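Long-range contact in sphingomyelinase-c (Listeria ivanovii, PDB 1ZWX), which belongs to the endonuclease/exonuclease/phosphatase family and has the two-sheet sandwich fold of DNase I-like proteins: residues Y7-Y19 with D287-D299. Sequence-based numbering, arbitrary orientation. Where two conformers were deposited one is given.
With PO4 (phosphate ion), chain B.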
ATOM      1  N   TYR A   7      -2.495  24.503   5.620  1.00 43.79           N
ATOM      2  CA  TYR A   7      -2.815  23.515   4.553  1.00 43.22           C
ATOM      3  C   TYR A   7      -1.608  23.197   3.650  1.00 44.63           C
ATOM      4  O   TYR A   7      -1.090  24.100   3.006  1.00 44.69           O
ATOM      5  CB  TYR A   7      -3.971  24.032   3.706  1.00 40.73           C
ATOM      6  CG  TYR A   7      -4.535  23.010   2.719  1.00 39.44           C
ATOM      7  CD1 TYR A   7      -5.196  21.851   3.163  1.00 36.80           C
ATOM      8  CD2 TYR A   7      -4.419  23.213   1.342  1.00 36.85           C
ATOM      9  CE1 TYR A   7      -5.731  20.929   2.232  1.00 37.10           C
ATOM     10  CE2 TYR A   7      -4.944  22.311   0.426  1.00 35.52           C
ATOM     11  CZ  TYR A   7      -5.578  21.161   0.867  1.00 35.73           C
ATOM     12  OH  TYR A   7      -6.103  20.295  -0.075  1.00 31.48           O
ATOM     13  N   PRO A   8      -1.205  21.906   3.551  1.00 45.89           N
ATOM     14  CA  PRO A   8      -1.808  20.704   4.152  1.00 46.27           C
ATOM     15  C   PRO A   8      -1.635  20.580   5.664  1.00 46.24           C
ATOM     16  O   PRO A   8      -2.460  19.946   6.318  1.00 46.94           O
ATOM     17  CB  PRO A   8      -1.081  19.555   3.440  1.00 46.32           C
ATOM     18  CG  PRO A   8       0.223  20.113   3.093  1.00 46.92           C
ATOM     19  CD  PRO A   8      -0.044  21.547   2.712  1.00 46.27           C
ATOM     20  N   GLY A   9      -0.573  21.157   6.212  1.00 45.86           N
ATOM     21  CA  GLY A   9      -0.419  21.216   7.656  1.00 45.44           C
ATOM     22  C   GLY A   9       0.170  19.936   8.197  1.00 44.83           C
ATOM     23  O   GLY A   9       1.013  19.321   7.542  1.00 45.27           O
ATOM     24  N   ASN A  10      -0.259  19.540   9.393  1.00 43.53           N
ATOM     25  CA  ASN A  10       0.265  18.333  10.018  1.00 42.71           C
ATOM     26  C   ASN A  10      -0.589  17.141   9.569  1.00 41.00           C
ATOM     27  O   ASN A  10      -1.430  16.635  10.355  1.00 41.18           O
ATOM     28  CB  ASN A  10       0.309  18.456  11.549  1.00 43.71           C
ATOM     29  CG  ASN A  10       0.871  17.193  12.232  1.00 46.11           C
ATOM     30  OD1 ASN A  10       1.278  16.218  11.570  1.00 47.78           O
ATOM     31  ND2 ASN A  10       0.888  17.210  13.564  1.00 46.82           N
ATOM     32  N   PHE A  11      -0.407  16.745   8.295  1.00 36.93           N
ATOM     33  CA  PHE A  11      -1.081  15.578   7.717  1.00 33.41           C
ATOM     34  C   PHE A  11      -0.115  14.427   7.662  1.00 31.76           C
ATOM     35  O   PHE A  11       1.040  14.593   7.258  1.00 30.58           O
ATOM     36  CB  PHE A  11      -1.586  15.852   6.319  1.00 32.51           C
ATOM     37  CG  PHE A  11      -2.778  15.020   5.929  1.00 31.43           C
ATOM     38  CD1 PHE A  11      -4.043  15.321   6.439  1.00 29.39           C
ATOM     39  CD2 PHE A  11      -2.639  13.920   5.052  1.00 29.11           C
ATOM     40  CE1 PHE A  11      -5.157  14.578   6.078  1.00 30.92           C
ATOM     41  CE2 PHE A  11      -3.754  13.171   4.676  1.00 27.79           C
ATOM     42  CZ  PHE A  11      -5.019  13.473   5.192  1.00 30.83           C
ATOM     43  N   LYS A  12      -0.614  13.258   8.060  1.00 30.69           N
ATOM     44  CA  LYS A  12       0.215  12.081   8.243  1.00 29.27           C
ATOM     45  C   LYS A  12      -0.514  10.839   7.703  1.00 28.37           C
ATOM     46  O   LYS A  12      -1.676  10.582   8.053  1.00 26.84           O
ATOM     47  CB  LYS A  12       0.523  11.938   9.714  1.00 30.05           C
ATOM     48  CG  LYS A  12       1.461  10.827  10.072  1.00 33.28           C
ATOM     49  CD  LYS A  12       2.000  11.082  11.447  1.00 38.35           C
ATOM     50  CE  LYS A  12       2.040   9.821  12.237  1.00 41.45           C
ATOM     51  NZ  LYS A  12       2.054  10.115  13.718  1.00 45.42           N
ATOM     52  N   ILE A  13       0.188  10.080   6.854  1.00 26.67           N
ATOM     53  CA  ILE A  13      -0.361   8.875   6.201  1.00 24.77           C
ATOM     54  C   ILE A  13       0.640   7.760   6.468  1.00 24.28           C
ATOM     55  O   ILE A  13       1.848   7.968   6.345  1.00 23.57           O
ATOM     56  CB  ILE A  13      -0.480   9.059   4.670  1.00 25.55           C
ATOM     57  CG1 ILE A  13      -1.396  10.225   4.338  1.00 24.43           C
ATOM     58  CG2 ILE A  13      -1.008   7.760   3.978  1.00 22.83           C
ATOM     59  CD1 ILE A  13      -1.322  10.648   2.916  1.00 24.11           C
ATOM     60  N   THR A  14       0.147   6.590   6.862  1.00 24.02           N
ATOM     61  CA  THR A  14       1.016   5.424   6.990  1.00 23.46           C
ATOM     62  C   THR A  14       0.535   4.426   5.937  1.00 23.31           C
ATOM     63  O   THR A  14      -0.663   4.257   5.734  1.00 23.01           O
ATOM     64  CB  THR A  14       0.994   4.816   8.418  1.00 24.30           C
ATOM     65  OG1 THR A  14       1.687   5.690   9.306  1.00 24.38           O
ATOM     66  CG2 THR A  14       1.712   3.460   8.478  1.00 23.59           C
ATOM     67  N   SER A  15       1.478   3.836   5.206  1.00 22.59           N
ATOM     68  CA  SER A  15       1.127   2.809   4.231  1.00 22.17           C
ATOM     69  C   SER A  15       1.851   1.516   4.655  1.00 21.94           C
ATOM     70  O   SER A  15       3.036   1.539   4.976  1.00 21.68           O
ATOM     71  CB  SER A  15       1.547   3.239   2.814  1.00 23.27           C
ATOM     72  OG  SER A  15       1.182   2.246   1.867  1.00 22.65           O
ATOM     73  N   HIS A  16       1.101   0.410   4.687  1.00 21.82           N
ATOM     74  CA  HIS A  16       1.684  -0.869   5.006  1.00 21.32           C
ATOM     75  C   HIS A  16       1.103  -1.954   4.151  1.00 20.71           C
ATOM     76  O   HIS A  16      -0.123  -2.215   4.141  1.00 20.23           O
ATOM     77  CB  HIS A  16       1.500  -1.235   6.483  1.00 21.64           C
ATOM     78  CG  HIS A  16       2.476  -2.261   6.958  1.00 22.89           C
ATOM     79  ND1 HIS A  16       2.313  -2.957   8.134  1.00 23.40           N
ATOM     80  CD2 HIS A  16       3.642  -2.697   6.415  1.00 22.73           C
ATOM     81  CE1 HIS A  16       3.346  -3.760   8.310  1.00 22.82           C
ATOM     82  NE2 HIS A  16       4.162  -3.627   7.277  1.00 25.16           N
ATOM     83  N   ASN A  17       2.016  -2.575   3.420  1.00 21.06           N
ATOM     84  CA  ASN A  17       1.740  -3.811   2.745  1.00 21.01           C
ATOM     85  C   ASN A  17       1.811  -4.869   3.851  1.00 20.38           C
ATOM     86  O   ASN A  17       2.888  -5.180   4.354  1.00 21.12           O
ATOM     87  CB  ASN A  17       2.821  -4.038   1.654  1.00 20.92           C
ATOM     88  CG  ASN A  17       2.592  -5.311   0.886  1.00 22.38           C
ATOM     89  OD1 ASN A  17       2.000  -6.261   1.425  1.00 21.78           O
ATOM     90  ND2 ASN A  17       3.030  -5.349  -0.379  1.00 20.95           N
ATOM     91  N   VAL A  18       0.646  -5.361   4.258  1.00 20.86           N
ATOM     92  CA  VAL A  18       0.538  -6.197   5.456  1.00 20.29           C
ATOM     93  C   VAL A  18       0.666  -7.719   5.172  1.00 20.86           C
ATOM     94  O   VAL A  18       0.603  -8.528   6.103  1.00 20.86           O
ATOM     95  CB  VAL A  18      -0.789  -5.925   6.225  1.00 19.98           C
ATOM     96  CG1 VAL A  18      -0.783  -4.471   6.796  1.00 20.32           C
ATOM     97  CG2 VAL A  18      -1.976  -6.127   5.347  1.00 16.52           C
ATOM     98  N   TYR A  19       0.836  -8.092   3.908  1.00 21.63           N
ATOM     99  CA  TYR A  19       1.114  -9.498   3.590  1.00 21.86           C
ATOM    100  C   TYR A  19       0.115 -10.463   4.249  1.00 21.53           C
ATOM    101  O   TYR A  19       0.516 -11.299   5.076  1.00 22.00           O
ATOM    102  CB  TYR A  19       2.530  -9.820   4.056  1.00 23.13           C
ATOM    103  CG  TYR A  19       3.036 -11.208   3.705  1.00 26.24           C
ATOM    104  CD1 TYR A  19       2.842 -11.734   2.437  1.00 29.76           C
ATOM    105  CD2 TYR A  19       3.762 -11.946   4.618  1.00 25.56           C
ATOM    106  CE1 TYR A  19       3.320 -12.998   2.084  1.00 31.02           C
ATOM    107  CE2 TYR A  19       4.275 -13.211   4.275  1.00 29.22           C
ATOM    108  CZ  TYR A  19       4.051 -13.723   3.000  1.00 30.06           C
ATOM    109  OH  TYR A  19       4.535 -14.989   2.640  1.00 31.55           O
ATOM    110  N   ASP A 287       7.977 -10.237  12.940  1.00 28.12           N
ATOM    111  CA  ASP A 287       7.608  -9.132  12.068  1.00 27.71           C
ATOM    112  C   ASP A 287       6.138  -9.136  11.790  1.00 26.62           C
ATOM    113  O   ASP A 287       5.487 -10.188  11.857  1.00 27.24           O
ATOM    114  CB  ASP A 287       8.469  -9.094  10.800  1.00 27.09           C
ATOM    115  CG  ASP A 287       9.924  -8.723  11.099  1.00 29.62           C
ATOM    116  OD1 ASP A 287      10.765  -9.648  11.289  1.00 28.09           O
ATOM    117  OD2 ASP A 287      10.254  -7.501  11.147  1.00 32.08           O
ATOM    118  N   PHE A 288       5.593  -7.940  11.523  1.00 26.16           N
ATOM    119  CA  PHE A 288       4.170  -7.756  11.244  1.00 25.34           C
ATOM    120  C   PHE A 288       3.822  -8.223   9.838  1.00 25.44           C
ATOM    121  O   PHE A 288       2.675  -8.598   9.561  1.00 25.45           O
ATOM    122  CB  PHE A 288       3.798  -6.259  11.329  1.00 25.18           C
ATOM    123  CG  PHE A 288       3.934  -5.670  12.729  1.00 25.54           C
ATOM    124  CD1 PHE A 288       5.009  -4.870  13.056  1.00 26.65           C
ATOM    125  CD2 PHE A 288       2.980  -5.934  13.700  1.00 25.80           C
ATOM    126  CE1 PHE A 288       5.150  -4.329  14.359  1.00 27.66           C
ATOM    127  CE2 PHE A 288       3.118  -5.401  15.009  1.00 25.84           C
ATOM    128  CZ  PHE A 288       4.182  -4.606  15.318  1.00 25.59           C
ATOM    129  N   SER A 289       4.806  -8.132   8.954  1.00 24.93           N
ATOM    130  CA  SER A 289       4.627  -8.401   7.528  1.00 25.71           C
ATOM    131  C   SER A 289       6.009  -8.605   6.913  1.00 25.43           C
ATOM    132  O   SER A 289       7.029  -8.377   7.585  1.00 25.53           O
ATOM    133  CB  SER A 289       3.893  -7.219   6.863  1.00 25.28           C
ATOM    134  OG  SER A 289       4.138  -7.177   5.470  1.00 27.27           O
ATOM    135  N   ASP A 290       6.065  -9.021   5.650  1.00 24.92           N
ATOM    136  CA  ASP A 290       7.350  -9.108   4.976  1.00 25.80           C
ATOM    137  C   ASP A 290       7.822  -7.760   4.426  1.00 25.07           C
ATOM    138  O   ASP A 290       8.971  -7.653   3.963  1.00 25.53           O
ATOM    139  CB  ASP A 290       7.367 -10.229   3.906  1.00 26.60           C
ATOM    140  CG  ASP A 290       6.424  -9.973   2.721  1.00 31.17           C
ATOM    141  OD1 ASP A 290       5.536  -9.087   2.767  1.00 30.49           O
ATOM    142  OD2 ASP A 290       6.567 -10.720   1.710  1.00 36.49           O
ATOM    143  N   HIS A 291       6.934  -6.746   4.446  1.00 23.78           N
ATOM    144  CA  HIS A 291       7.318  -5.364   4.108  1.00 23.30           C
ATOM    145  C   HIS A 291       7.316  -4.565   5.399  1.00 23.01           C
ATOM    146  O   HIS A 291       6.502  -4.834   6.287  1.00 22.43           O
ATOM    147  CB  HIS A 291       6.330  -4.683   3.159  1.00 22.88           C
ATOM    148  CG  HIS A 291       6.384  -5.172   1.743  1.00 24.72           C
ATOM    149  ND1 HIS A 291       6.846  -4.390   0.706  1.00 25.11           N
ATOM    150  CD2 HIS A 291       6.017  -6.358   1.191  1.00 25.78           C
ATOM    151  CE1 HIS A 291       6.780  -5.077  -0.425  1.00 26.13           C
ATOM    152  NE2 HIS A 291       6.277  -6.272  -0.161  1.00 27.14           N
ATOM    153  N   TYR A 292       8.176  -3.550   5.468  1.00 23.03           N
ATOM    154  CA  TYR A 292       8.082  -2.573   6.545  1.00 24.08           C
ATOM    155  C   TYR A 292       7.091  -1.481   6.184  1.00 24.20           C
ATOM    156  O   TYR A 292       6.941  -1.158   5.010  1.00 24.19           O
ATOM    157  CB  TYR A 292       9.448  -1.968   6.890  1.00 23.96           C
ATOM    158  CG  TYR A 292      10.440  -2.971   7.364  1.00 24.67           C
ATOM    159  CD1 TYR A 292      11.696  -3.117   6.725  1.00 25.69           C
ATOM    160  CD2 TYR A 292      10.143  -3.797   8.439  1.00 25.20           C
ATOM    161  CE1 TYR A 292      12.627  -4.075   7.183  1.00 26.15           C
ATOM    162  CE2 TYR A 292      11.060  -4.761   8.892  1.00 26.79           C
ATOM    163  CZ  TYR A 292      12.282  -4.899   8.271  1.00 25.96           C
ATOM    164  OH  TYR A 292      13.151  -5.860   8.767  1.00 27.81           O
ATOM    165  N   PRO A 293       6.379  -0.931   7.200  1.00 23.98           N
ATOM    166  CA  PRO A 293       5.462   0.184   6.975  1.00 23.46           C
ATOM    167  C   PRO A 293       6.248   1.461   6.645  1.00 22.75           C
ATOM    168  O   PRO A 293       7.430   1.568   6.992  1.00 23.41           O
ATOM    169  CB  PRO A 293       4.751   0.363   8.319  1.00 22.93           C
ATOM    170  CG  PRO A 293       5.323  -0.648   9.256  1.00 24.62           C
ATOM    171  CD  PRO A 293       6.462  -1.336   8.619  1.00 23.94           C
ATOM    172  N   VAL A 294       5.610   2.382   5.938  1.00 22.57           N
ATOM    173  CA  VAL A 294       6.232   3.663   5.611  1.00 22.40           C
ATOM    174  C   VAL A 294       5.284   4.755   6.137  1.00 21.94           C
ATOM    175  O   VAL A 294       4.088   4.654   5.987  1.00 21.82           O
ATOM    176  CB  VAL A 294       6.550   3.829   4.075  1.00 22.60           C
ATOM    177  CG1 VAL A 294       6.850   5.270   3.717  0.50 22.09           C
ATOM    178  CG2 VAL A 294       7.718   2.908   3.657  0.50 23.27           C
ATOM    179  N   VAL A 295       5.840   5.772   6.775  1.00 24.26           N
ATOM    180  CA  VAL A 295       5.038   6.937   7.214  1.00 25.50           C
ATOM    181  C   VAL A 295       5.374   8.166   6.356  1.00 26.21           C
ATOM    182  O   VAL A 295       6.549   8.442   6.079  1.00 27.37           O
ATOM    183  CB  VAL A 295       5.112   7.168   8.786  1.00 26.24           C
ATOM    184  CG1 VAL A 295       6.550   7.379   9.264  1.00 28.24           C
ATOM    185  CG2 VAL A 295       4.131   8.293   9.248  1.00 24.59           C
ATOM    186  N   GLY A 296       4.336   8.839   5.873  1.00 26.27           N
ATOM    187  CA  GLY A 296       4.479  10.055   5.084  1.00 27.35           C
ATOM    188  C   GLY A 296       3.988  11.197   5.989  1.00 28.48           C
ATOM    189  O   GLY A 296       2.924  11.102   6.610  1.00 26.76           O
ATOM    190  N   PHE A 297       4.761  12.270   6.063  1.00 30.20           N
ATOM    191  CA  PHE A 297       4.430  13.380   6.967  1.00 32.04           C
ATOM    192  C   PHE A 297       5.046  14.691   6.474  1.00 33.67           C
ATOM    193  O   PHE A 297       6.091  14.683   5.828  1.00 32.54           O
ATOM    194  CB  PHE A 297       4.877  13.060   8.393  1.00 31.66           C
ATOM    195  CG  PHE A 297       6.356  12.892   8.537  1.00 33.89           C
ATOM    196  CD1 PHE A 297       7.172  13.990   8.820  1.00 33.87           C
ATOM    197  CD2 PHE A 297       6.945  11.648   8.369  1.00 33.68           C
ATOM    198  CE1 PHE A 297       8.532  13.837   8.954  1.00 34.89           C
ATOM    199  CE2 PHE A 297       8.311  11.488   8.483  1.00 35.14           C
ATOM    200  CZ  PHE A 297       9.111  12.583   8.783  1.00 36.06           C
ATOM    201  N   THR A 298       4.380  15.800   6.785  1.00 35.81           N
ATOM    202  CA  THR A 298       4.899  17.142   6.469  1.00 39.08           C
ATOM    203  C   THR A 298       5.832  17.602   7.591  1.00 41.44           C
ATOM    204  O   THR A 298       5.672  17.191   8.743  1.00 41.98           O
ATOM    205  CB  THR A 298       3.768  18.114   6.377  1.00 38.90           C
ATOM    206  OG1 THR A 298       3.067  18.102   7.631  1.00 40.04           O
ATOM    207  CG2 THR A 298       2.793  17.705   5.261  1.00 36.96           C
ATOM    208  N   ASP A 299       6.814  18.445   7.313  1.00 44.25           N
ATOM    209  CA  ASP A 299       7.651  18.810   8.458  1.00 47.07           C
ATOM    210  C   ASP A 299       7.213  20.058   9.225  1.00 47.43           C
ATOM    211  O   ASP A 299       7.239  20.054  10.465  1.00 49.11           O
ATOM    212  CB  ASP A 299       9.121  18.859   8.124  1.00 47.67           C
ATOM    213  CG  ASP A 299       9.965  18.265   9.223  1.00 52.03           C
ATOM    214  OD1 ASP A 299       9.971  17.014   9.340  1.00 54.82           O
ATOM    215  OD2 ASP A 299      10.624  19.043   9.971  1.00 57.32           O
TER
HETATM  216  P   PO4 B 401       5.445  -9.362  -2.630  1.00 49.75           P
HETATM  217  O1  PO4 B 401       6.383 -10.546  -2.453  1.00 47.52           O
HETATM  218  O2  PO4 B 401       5.425  -8.534  -1.372  1.00 43.76           O
HETATM  219  O3  PO4 B 401       5.962  -8.453  -3.732  1.00 47.21           O
HETATM  220  O4  PO4 B 401       4.061  -9.898  -2.943  1.00 48.55           O
HETATM  221  O   HOH W   1       4.734  -1.496   3.401  1.00 23.86           O
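Ile-13 and Ser-15 pair with Gly-296 and Val-294 to join the first and last strands of the chain as antiparallel neighbours inside one sheet of the DNase I-like sandwich. Four backbone hydrogen bonds link the two hydrogen-bonded pairs, the shortest from Gly-296 N to Ile-13 O (2.7 Å). Between them, Thr-14 faces Val-295 in a non-hydrogen-bonded pair, Thr-14 OG1 touching Val-295 CG2. The far edge of strand 12-19 bonds to strand 49-55, and the side chains of Ile-13, Ser-15 and Val-294 reach strand 248-252 of the second sheet.

Beyond the strand pairing, His-16 lies alongside Pro-293. With CG anti to the backbone N (chi1 -159°), its CB and CG pack on Pro-293 CB, ND1 lies under Pro-293 CG, CE1 lies under the same atom and against Ser-289 CB, with Phe-288 CB at the ring edge, and CD2 lies close to Pro-293 N. At the tip, His-16 NE2 donates to His-291 O (2.8 Å); the acceptor lies in the imidazole plane, whereas the donor stands above the carbonyl plane. Pro-293 CG sits 3.7 Å from the centroid of the His-16 ring in a CH-pi contact, so face and edge are both engaged and the ring's rotation is restrained.

Ser-289 OG gives its proton to Asn-17 O (2.6 Å) and accepts from His-291 N in an ST turn, shaping the loop at this end. Here the Asn-17 amide stacks over the His-291 ring, planes 10° apart, while Asn-17 ND2 bonds to Glu-54 and Asp-195. The carboxylate of Asp-290 similarly lies over one face of the Tyr-19 ring, its plane 18° from the ring's. Bonded through ND1 to Asp-248, His-291 donates a hydrogen bond from its other ring nitrogen, NE2, to phosphate O2 (2.7 Å), which lies in the ring plane.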